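Local coordinates for probable molybdopterin-guanine dinucleotide biosynthesis protein A (Aquifex aeolicus, PDB 2E8B) that probably transfers a GMP moiety from GTP to molybdenum-molybdopterin, forming the molybdopterin guanine dinucleotide cofactor and releasing diphosphate, at residues L116-N121 against V138-K143; A129-L134 against Y180-M185. One frame throughout, in Å; residues are numbered along the deposited sequence.

Contact 1. Residues L116-N121 against V138-K143; sequences LYVLEN and VGVYSK
Leu119 and Val140 meet through one methyl each: Leu119 CD2 lies 3.9 Å from Val140 CG2, with the two side chains laid across each other at about a right angle. One residue earlier on the helix, Val118 reaches toward Gly139, where its CG1 rests 4.1 Å from Gly139 CA. With that methyl trans to the backbone N of Val118 (chi1 173°), it extends from the helix toward the chain at Gly139, and its separation from Val140 CG2 is a looser 4.5 Å. Gly139 offers only its CA here, which lets the helix approach backbone rather than a side chain. Helix 112-120 thus packs on one face of the mixed sheet of this GT-A-type nucleotidyltransferase domain. Strand 140-142 runs antiparallel to both of its neighbours, 99-104 and 126-130; Gly139 pairs through its backbone with Val102 and Val140 with Ser127. Phe101 touches both Leu119 and Val140, and Phe122 also packs on Val140, extending the apolar layer. Tyr141 points to the other face, onto Leu88 and Leu92 of helix 84-94, so adjacent strand residues serve two different helices. Farther out, Asn121, the first residue past the helical backbone, folds its amide back on the last turn. Asn121 ND2 gives a bond of 2.9 Å to Tyr117 O (N-H...O angle 157°), while Asn121 N reaches that same Tyr117 O at 3.1 Å from the opposite face of its carbonyl plane. Asn121 ND2 also stands 3.3 Å above the centre of the Tyr117 ring. Two donors therefore grip one helix-end carbonyl, whereas the helix-strand interface has no hydrogen bond of its own and rests on buried methyl packing.

Contact 2. Residues A129-L134 against Y180-M185; sequences AKTEKL and YTLLNM
Leu182 sends CD1 over the end of strand 126-130, where it presses on Thr131 CG2 at 3.3 Å and lies 4.1 Å from Ala129 CB. The target is the turn end of a tight beta hairpin between strands 126-130 and 134-135, whose bend contains an ST turn: Thr131 OG1 accepts from Lys133 N at 3.1 Å (N-H...O angle 164°), although the position of that oxygen is not fully certain. Thr131 N closes the same bend by bonding to Lys133 O at 3.0 Å. With the hydroxyl of Thr131 lodged between backbone N and carbonyl carbon (chi1 58°), its methyl is left beside the backbone N, the branch that faces Leu182. The methyl pair is tighter than normal van der Waals packing, and chi2 of Leu182, at 150°, falls short of full extension. Ala129, on the strand, and Thr131, just past its end, both point toward this leucine, while Lys130 between them turns away and forms a salt bridge with Glu171. Leu182 is buried further by Val138 and Ile174. It ends a short 3-10 segment after strand 170-173, where Leu183 N bonds to Tyr180 O at 3.2 Å. That segment is tied to the fold by Thr181 OG1, hydrogen-bonded to Leu178 O and to Thr114 OG1 of helix 112-120; Glu132, at the hairpin tip, pairs with Arg179, next to Tyr180. The contact thus joins a hairpin of the GT-A-type sheet to the loop that follows strand 170-173. At its exposed margin the two chain segments meet through solvent: a water gives a hydrogen to Asn184 OD1 at 2.7 Å, and the same water oxygen accepts from Lys133 NZ at an apparent 2.5 Å, a length short enough to be doubtful.

Contacts 1 and 2 have centres 15 Å apart and share the sheet in which strands 126-130 and 140-142 are neighbours. Val138 joins them: its O is 2.9 Å from Ala129 N, a probable hydrogen bond, and its CG2 packs 3.7 Å from Leu182 CD2. Val138, beside Gly139 at the chain's corner, thus brings the 138-143 segment of contact 1 against both segments of contact 2. Neither contact touches the predicted nucleotide site, but both lie within about 10 Å of one of its residues. Gly139 in contact 1 is about 10 Å from the side chain of Leu20, predicted to bind GTP; the side chain of Leu182 in contact 2 is about 9 Å from that of Asp106, the predicted magnesium ligand.

Contact 1. Residues L116-N121 against V138-K143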
ATOM      1  N   LEU A 116     -10.705  -5.983  -4.191  1.00 12.47           N
ATOM      2  CA  LEU A 116     -12.030  -6.349  -3.712  1.00 11.71           C
ATOM      3  C   LEU A 116     -12.049  -7.696  -2.991  1.00 12.22           C
ATOM      4  O   LEU A 116     -12.781  -7.863  -2.017  1.00 12.05           O
ATOM      5  CB  LEU A 116     -13.021  -6.352  -4.876  1.00 12.24           C
ATOM      6  CG  LEU A 116     -13.261  -4.974  -5.498  1.00 12.04           C
ATOM      7  CD1 LEU A 116     -14.217  -5.122  -6.654  1.00 12.09           C
ATOM      8  CD2 LEU A 116     -13.819  -4.006  -4.457  1.00 15.95           C
ATOM      9  N   TYR A 117     -11.247  -8.652  -3.453  1.00 12.29           N
ATOM     10  CA  TYR A 117     -11.212  -9.959  -2.799  1.00 12.53           C
ATOM     11  C   TYR A 117     -10.638  -9.797  -1.397  1.00 12.88           C
ATOM     12  O   TYR A 117     -11.102 -10.438  -0.447  1.00 12.94           O
ATOM     13  CB  TYR A 117     -10.358 -10.963  -3.583  1.00 11.61           C
ATOM     14  CG  TYR A 117     -10.473 -12.381  -3.056  1.00 11.82           C
ATOM     15  CD1 TYR A 117     -11.632 -13.128  -3.259  1.00 13.10           C
ATOM     16  CD2 TYR A 117      -9.427 -12.969  -2.342  1.00 14.04           C
ATOM     17  CE1 TYR A 117     -11.750 -14.429  -2.765  1.00 14.74           C
ATOM     18  CE2 TYR A 117      -9.533 -14.270  -1.843  1.00 14.61           C
ATOM     19  CZ  TYR A 117     -10.698 -14.989  -2.059  1.00 15.78           C
ATOM     20  OH  TYR A 117     -10.826 -16.260  -1.552  1.00 17.41           O
ATOM     21  N   VAL A 118      -9.637  -8.932  -1.262  1.00 12.82           N
ATOM     22  CA  VAL A 118      -9.044  -8.703   0.049  1.00 12.65           C
ATOM     23  C   VAL A 118     -10.074  -8.039   0.954  1.00 12.51           C
ATOM     24  O   VAL A 118     -10.245  -8.443   2.102  1.00 12.67           O
ATOM     25  CB  VAL A 118      -7.770  -7.836  -0.041  1.00 10.98           C
ATOM     26  CG1 VAL A 118      -7.276  -7.481   1.366  1.00 13.39           C
ATOM     27  CG2 VAL A 118      -6.688  -8.609  -0.769  1.00 13.49           C
ATOM     28  N   LEU A 119     -10.782  -7.041   0.428  1.00 11.42           N
ATOM     29  CA  LEU A 119     -11.803  -6.356   1.216  1.00 10.97           C
ATOM     30  C   LEU A 119     -12.877  -7.324   1.700  1.00 12.03           C
ATOM     31  O   LEU A 119     -13.325  -7.246   2.847  1.00 13.62           O
ATOM     32  CB  LEU A 119     -12.479  -5.249   0.399  1.00 12.82           C
ATOM     33  CG  LEU A 119     -11.654  -3.997   0.098  1.00 11.83           C
ATOM     34  CD1 LEU A 119     -12.474  -3.029  -0.740  1.00 15.38           C
ATOM     35  CD2 LEU A 119     -11.240  -3.344   1.401  1.00 14.60           C
ATOM     36  N   GLU A 120     -13.306  -8.219   0.816  1.00 12.51           N
ATOM     37  CA  GLU A 120     -14.343  -9.185   1.163  1.00 12.67           C
ATOM     38  C   GLU A 120     -13.893 -10.103   2.293  1.00 13.69           C
ATOM     39  O   GLU A 120     -14.697 -10.505   3.131  1.00 12.86           O
ATOM     40  CB  GLU A 120     -14.714 -10.027  -0.067  1.00 13.56           C
ATOM     41  CG  GLU A 120     -15.805 -11.065   0.190  1.00 15.84           C
ATOM     42  CD  GLU A 120     -16.119 -11.917  -1.035  1.00 16.37           C
ATOM     43  OE1 GLU A 120     -16.258 -11.349  -2.140  1.00 13.34           O
ATOM     44  OE2 GLU A 120     -16.246 -13.154  -0.889  1.00 18.82           O
ATOM     45  N   ASN A 121     -12.601 -10.417   2.316  1.00 13.08           N
ATOM     46  CA  ASN A 121     -12.041 -11.313   3.323  1.00 12.72           C
ATOM     47  C   ASN A 121     -11.330 -10.621   4.482  1.00 13.70           C
ATOM     48  O   ASN A 121     -10.589 -11.263   5.231  1.00 15.26           O
ATOM     49  CB  ASN A 121     -11.077 -12.286   2.646  1.00 13.93           C
ATOM     50  CG  ASN A 121     -11.798 -13.299   1.794  1.00 16.39           C
ATOM     51  OD1 ASN A 121     -12.358 -14.265   2.309  1.00 19.28           O
ATOM     52  ND2 ASN A 121     -11.808 -13.078   0.484  1.00 17.98           N
ATOM     53  N   VAL A 138      -0.229  -4.803   0.678  1.00 10.83           N
ATOM     54  CA  VAL A 138      -1.465  -5.001  -0.074  1.00 12.53           C
ATOM     55  C   VAL A 138      -2.455  -5.582   0.927  1.00 11.96           C
ATOM     56  O   VAL A 138      -2.531  -6.796   1.131  1.00 14.17           O
ATOM     57  CB  VAL A 138      -1.311  -5.978  -1.267  1.00 10.80           C
ATOM     58  CG1 VAL A 138      -2.665  -6.180  -1.946  1.00 14.89           C
ATOM     59  CG2 VAL A 138      -0.309  -5.425  -2.280  1.00 11.43           C
ATOM     60  N   GLY A 139      -3.194  -4.701   1.588  1.00 12.68           N
ATOM     61  CA  GLY A 139      -4.149  -5.177   2.565  1.00 11.94           C
ATOM     62  C   GLY A 139      -4.838  -4.078   3.338  1.00 14.40           C
ATOM     63  O   GLY A 139      -4.696  -2.893   3.038  1.00 15.16           O
ATOM     64  N   VAL A 140      -5.595  -4.490   4.348  1.00 12.94           N
ATOM     65  CA  VAL A 140      -6.318  -3.559   5.192  1.00 13.26           C
ATOM     66  C   VAL A 140      -5.647  -3.543   6.550  1.00 13.66           C
ATOM     67  O   VAL A 140      -5.408  -4.598   7.144  1.00 14.08           O
ATOM     68  CB  VAL A 140      -7.792  -3.978   5.356  1.00 12.34           C
ATOM     69  CG1 VAL A 140      -8.531  -2.983   6.254  1.00 13.69           C
ATOM     70  CG2 VAL A 140      -8.459  -4.035   3.988  1.00 13.68           C
ATOM     71  N   TYR A 141      -5.334  -2.340   7.019  1.00 12.46           N
ATOM     72  CA  TYR A 141      -4.690  -2.133   8.313  1.00 12.47           C
ATOM     73  C   TYR A 141      -5.586  -1.311   9.222  1.00 14.58           C
ATOM     74  O   TYR A 141      -6.268  -0.393   8.764  1.00 14.02           O
ATOM     75  CB  TYR A 141      -3.368  -1.380   8.154  1.00 13.60           C
ATOM     76  CG  TYR A 141      -2.209  -2.235   7.707  1.00 13.98           C
ATOM     77  CD1 TYR A 141      -2.082  -2.648   6.379  1.00 13.83           C
ATOM     78  CD2 TYR A 141      -1.242  -2.645   8.622  1.00 11.63           C
ATOM     79  CE1 TYR A 141      -1.012  -3.454   5.972  1.00 13.30           C
ATOM     80  CE2 TYR A 141      -0.175  -3.449   8.230  1.00 13.69           C
ATOM     81  CZ  TYR A 141      -0.065  -3.849   6.911  1.00 12.81           C
ATOM     82  OH  TYR A 141       0.982  -4.664   6.557  1.00 14.39           O
ATOM     83  N   SER A 142      -5.559  -1.636  10.511  1.00 17.27           N
ATOM     84  CA  SER A 142      -6.350  -0.934  11.515  1.00 18.63           C
ATOM     85  C   SER A 142      -5.575   0.228  12.126  1.00 18.90           C
ATOM     86  O   SER A 142      -4.394   0.106  12.442  1.00 19.95           O
ATOM     87  CB  SER A 142      -6.762  -1.896  12.631  1.00 19.82           C
ATOM     88  OG  SER A 142      -7.366  -1.195  13.704  1.00 22.95           O
ATOM     89  N   LYS A 143      -6.251   1.357  12.304  1.00 20.65           N
ATOM     90  CA  LYS A 143      -5.617   2.529  12.886  1.00 22.23           C
ATOM     91  C   LYS A 143      -5.189   2.232  14.324  1.00 21.02           C
ATOM     92  O   LYS A 143      -4.282   2.870  14.858  1.00 22.27           O
ATOM     93  CB  LYS A 143      -6.587   3.713  12.866  1.00 22.82           C
ATOM     94  CG  LYS A 143      -5.948   5.041  13.210  1.00 23.01           C
ATOM     95  CD  LYS A 143      -6.974   6.158  13.215  1.00 23.55           C
ATOM     96  CE  LYS A 143      -6.339   7.480  13.613  1.00 22.49           C
ATOM     97  NZ  LYS A 143      -5.334   7.941  12.617  1.00 21.51           N
TER

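Contact 2. Residues A129-L134 against Y180-M185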
ATOM      1  N   ALA A 129      -2.585  -9.648   1.520  1.00 14.97           N
ATOM      2  CA  ALA A 129      -2.560 -10.604   0.422  1.00 15.05           C
ATOM      3  C   ALA A 129      -1.405 -11.590   0.544  1.00 14.82           C
ATOM      4  O   ALA A 129      -0.302 -11.223   0.937  1.00 14.42           O
ATOM      5  CB  ALA A 129      -2.468  -9.852  -0.907  1.00 12.61           C
ATOM      6  N   LYS A 130      -1.668 -12.844   0.193  1.00 14.04           N
ATOM      7  CA  LYS A 130      -0.656 -13.885   0.262  1.00 15.13           C
ATOM      8  C   LYS A 130      -0.639 -14.778  -0.972  1.00 15.65           C
ATOM      9  O   LYS A 130      -1.626 -15.438  -1.295  1.00 14.41           O
ATOM     10  CB  LYS A 130      -0.876 -14.749   1.514  1.00 13.87           C
ATOM     11  CG  LYS A 130       0.072 -15.936   1.655  1.00 18.06           C
ATOM     12  CD  LYS A 130       1.506 -15.489   1.873  1.00 17.29           C
ATOM     13  CE  LYS A 130       2.447 -16.678   2.026  1.00 21.14           C
ATOM     14  NZ  LYS A 130       2.117 -17.520   3.211  1.00 20.76           N
ATOM     15  N   THR A 131       0.489 -14.760  -1.677  1.00 18.79           N
ATOM     16  CA  THR A 131       0.696 -15.613  -2.840  1.00 20.27           C
ATOM     17  C   THR A 131       1.843 -16.465  -2.324  1.00 21.63           C
ATOM     18  O   THR A 131       1.751 -17.004  -1.224  1.00 22.19           O
ATOM     19  CB  THR A 131       1.164 -14.820  -4.077  1.00 21.06           C
ATOM     20  OG1 THR A 131       2.384 -14.134  -3.778  1.00 20.13           O
ATOM     21  CG2 THR A 131       0.109 -13.816  -4.503  1.00 19.67           C
ATOM     22  N   GLU A 132       2.919 -16.583  -3.095  1.00 24.24           N
ATOM     23  CA  GLU A 132       4.075 -17.336  -2.633  1.00 25.98           C
ATOM     24  C   GLU A 132       4.741 -16.436  -1.603  1.00 25.35           C
ATOM     25  O   GLU A 132       5.399 -16.900  -0.676  1.00 26.41           O
ATOM     26  CB  GLU A 132       5.043 -17.600  -3.786  1.00 29.19           C
ATOM     27  CG  GLU A 132       4.532 -18.600  -4.802  1.00 34.46           C
ATOM     28  CD  GLU A 132       4.360 -19.978  -4.201  1.00 36.69           C
ATOM     29  OE1 GLU A 132       5.352 -20.504  -3.651  1.00 39.49           O
ATOM     30  OE2 GLU A 132       3.242 -20.532  -4.275  1.00 39.88           O
ATOM     31  N   LYS A 133       4.537 -15.136  -1.783  1.00 23.85           N
ATOM     32  CA  LYS A 133       5.093 -14.110  -0.911  1.00 21.22           C
ATOM     33  C   LYS A 133       4.011 -13.433  -0.077  1.00 18.43           C
ATOM     34  O   LYS A 133       2.850 -13.376  -0.481  1.00 16.75           O
ATOM     35  CB  LYS A 133       5.796 -13.049  -1.764  1.00 23.05           C
ATOM     36  CG  LYS A 133       6.084 -11.741  -1.041  1.00 24.84           C
ATOM     37  CD  LYS A 133       6.745 -10.728  -1.963  1.00 24.93           C
ATOM     38  CE  LYS A 133       6.998  -9.422  -1.234  1.00 26.61           C
ATOM     39  NZ  LYS A 133       7.818  -8.486  -2.044  1.00 28.31           N
ATOM     40  N   LEU A 134       4.396 -12.926   1.090  1.00 17.77           N
ATOM     41  CA  LEU A 134       3.449 -12.213   1.940  1.00 15.14           C
ATOM     42  C   LEU A 134       3.500 -10.755   1.481  1.00 15.97           C
ATOM     43  O   LEU A 134       4.541 -10.102   1.577  1.00 17.09           O
ATOM     44  CB  LEU A 134       3.860 -12.303   3.410  1.00 16.54           C
ATOM     45  CG  LEU A 134       2.923 -11.575   4.378  1.00 15.60           C
ATOM     46  CD1 LEU A 134       1.568 -12.275   4.396  1.00 16.41           C
ATOM     47  CD2 LEU A 134       3.530 -11.546   5.774  1.00 17.88           C
ATOM     48  N   TYR A 180      -0.933 -13.250 -10.352  1.00 15.12           N
ATOM     49  CA  TYR A 180      -0.047 -12.457 -11.198  1.00 14.62           C
ATOM     50  C   TYR A 180      -0.225 -10.955 -10.977  1.00 15.45           C
ATOM     51  O   TYR A 180       0.666 -10.169 -11.298  1.00 14.28           O
ATOM     52  CB  TYR A 180      -0.284 -12.802 -12.676  1.00 16.54           C
ATOM     53  CG  TYR A 180      -1.477 -12.111 -13.295  1.00 16.37           C
ATOM     54  CD1 TYR A 180      -2.766 -12.604 -13.112  1.00 16.25           C
ATOM     55  CD2 TYR A 180      -1.318 -10.951 -14.058  1.00 15.96           C
ATOM     56  CE1 TYR A 180      -3.870 -11.962 -13.669  1.00 17.57           C
ATOM     57  CE2 TYR A 180      -2.413 -10.304 -14.622  1.00 17.87           C
ATOM     58  CZ  TYR A 180      -3.687 -10.814 -14.422  1.00 18.63           C
ATOM     59  OH  TYR A 180      -4.778 -10.186 -14.973  1.00 20.62           O
ATOM     60  N   THR A 181      -1.363 -10.559 -10.415  1.00 14.14           N
ATOM     61  CA  THR A 181      -1.626  -9.143 -10.189  1.00 14.35           C
ATOM     62  C   THR A 181      -0.750  -8.565  -9.085  1.00 13.70           C
ATOM     63  O   THR A 181      -0.744  -7.355  -8.863  1.00 14.70           O
ATOM     64  CB  THR A 181      -3.109  -8.884  -9.821  1.00 15.25           C
ATOM     65  OG1 THR A 181      -3.395  -9.439  -8.531  1.00 14.71           O
ATOM     66  CG2 THR A 181      -4.031  -9.515 -10.861  1.00 16.20           C
ATOM     67  N   LEU A 182      -0.003  -9.427  -8.403  1.00 13.33           N
ATOM     68  CA  LEU A 182       0.868  -8.988  -7.313  1.00 15.41           C
ATOM     69  C   LEU A 182       2.352  -8.981  -7.675  1.00 15.86           C
ATOM     70  O   LEU A 182       3.208  -8.753  -6.819  1.00 17.76           O
ATOM     71  CB  LEU A 182       0.635  -9.879  -6.085  1.00 17.13           C
ATOM     72  CG  LEU A 182      -0.676  -9.561  -5.357  1.00 18.86           C
ATOM     73  CD1 LEU A 182      -1.235 -10.796  -4.683  1.00 22.04           C
ATOM     74  CD2 LEU A 182      -0.427  -8.456  -4.345  1.00 18.06           C
ATOM     75  N   LEU A 183       2.661  -9.227  -8.943  1.00 16.67           N
ATOM     76  CA  LEU A 183       4.056  -9.241  -9.375  1.00 20.63           C
ATOM     77  C   LEU A 183       4.632  -7.827  -9.435  1.00 22.96           C
ATOM     78  O   LEU A 183       3.894  -6.845  -9.504  1.00 22.01           O
ATOM     79  CB  LEU A 183       4.172  -9.903 -10.751  1.00 22.77           C
ATOM     80  CG  LEU A 183       3.797 -11.384 -10.844  1.00 23.64           C
ATOM     81  CD1 LEU A 183       3.797 -11.830 -12.299  1.00 25.14           C
ATOM     82  CD2 LEU A 183       4.781 -12.208 -10.032  1.00 24.68           C
ATOM     83  N   ASN A 184       5.957  -7.728  -9.395  1.00 25.26           N
ATOM     84  CA  ASN A 184       6.617  -6.431  -9.482  1.00 27.58           C
ATOM     85  C   ASN A 184       7.259  -6.347 -10.858  1.00 28.69           C
ATOM     86  O   ASN A 184       7.232  -7.314 -11.611  1.00 27.10           O
ATOM     87  CB  ASN A 184       7.701  -6.289  -8.408  1.00 30.12           C
ATOM     88  CG  ASN A 184       7.188  -6.577  -7.013  1.00 31.03           C
ATOM     89  OD1 ASN A 184       6.974  -7.732  -6.647  1.00 34.66           O
ATOM     90  ND2 ASN A 184       6.978  -5.524  -6.230  1.00 30.90           N
ATOM     91  N   MET A 185       7.821  -5.189 -11.189  1.00 30.37           N
ATOM     92  CA  MET A 185       8.489  -5.010 -12.476  1.00 35.19           C
ATOM     93  C   MET A 185       9.987  -5.300 -12.413  1.00 39.07           C
ATOM     94  O   MET A 185      10.688  -4.774 -11.550  1.00 39.32           O
ATOM     95  CB  MET A 185       8.407  -3.545 -12.920  1.00 33.60           C
ATOM     96  CG  MET A 185       7.123  -3.157 -13.650  1.00 34.08           C
ATOM     97  SD  MET A 185       7.111  -3.630 -15.406  1.00 28.71           S
ATOM     98  CE  MET A 185       6.082  -5.072 -15.379  1.00 29.49           C
TER
HETATM   99  O   HOH W   1       6.444  -7.671  -4.007  1.00 42.36           O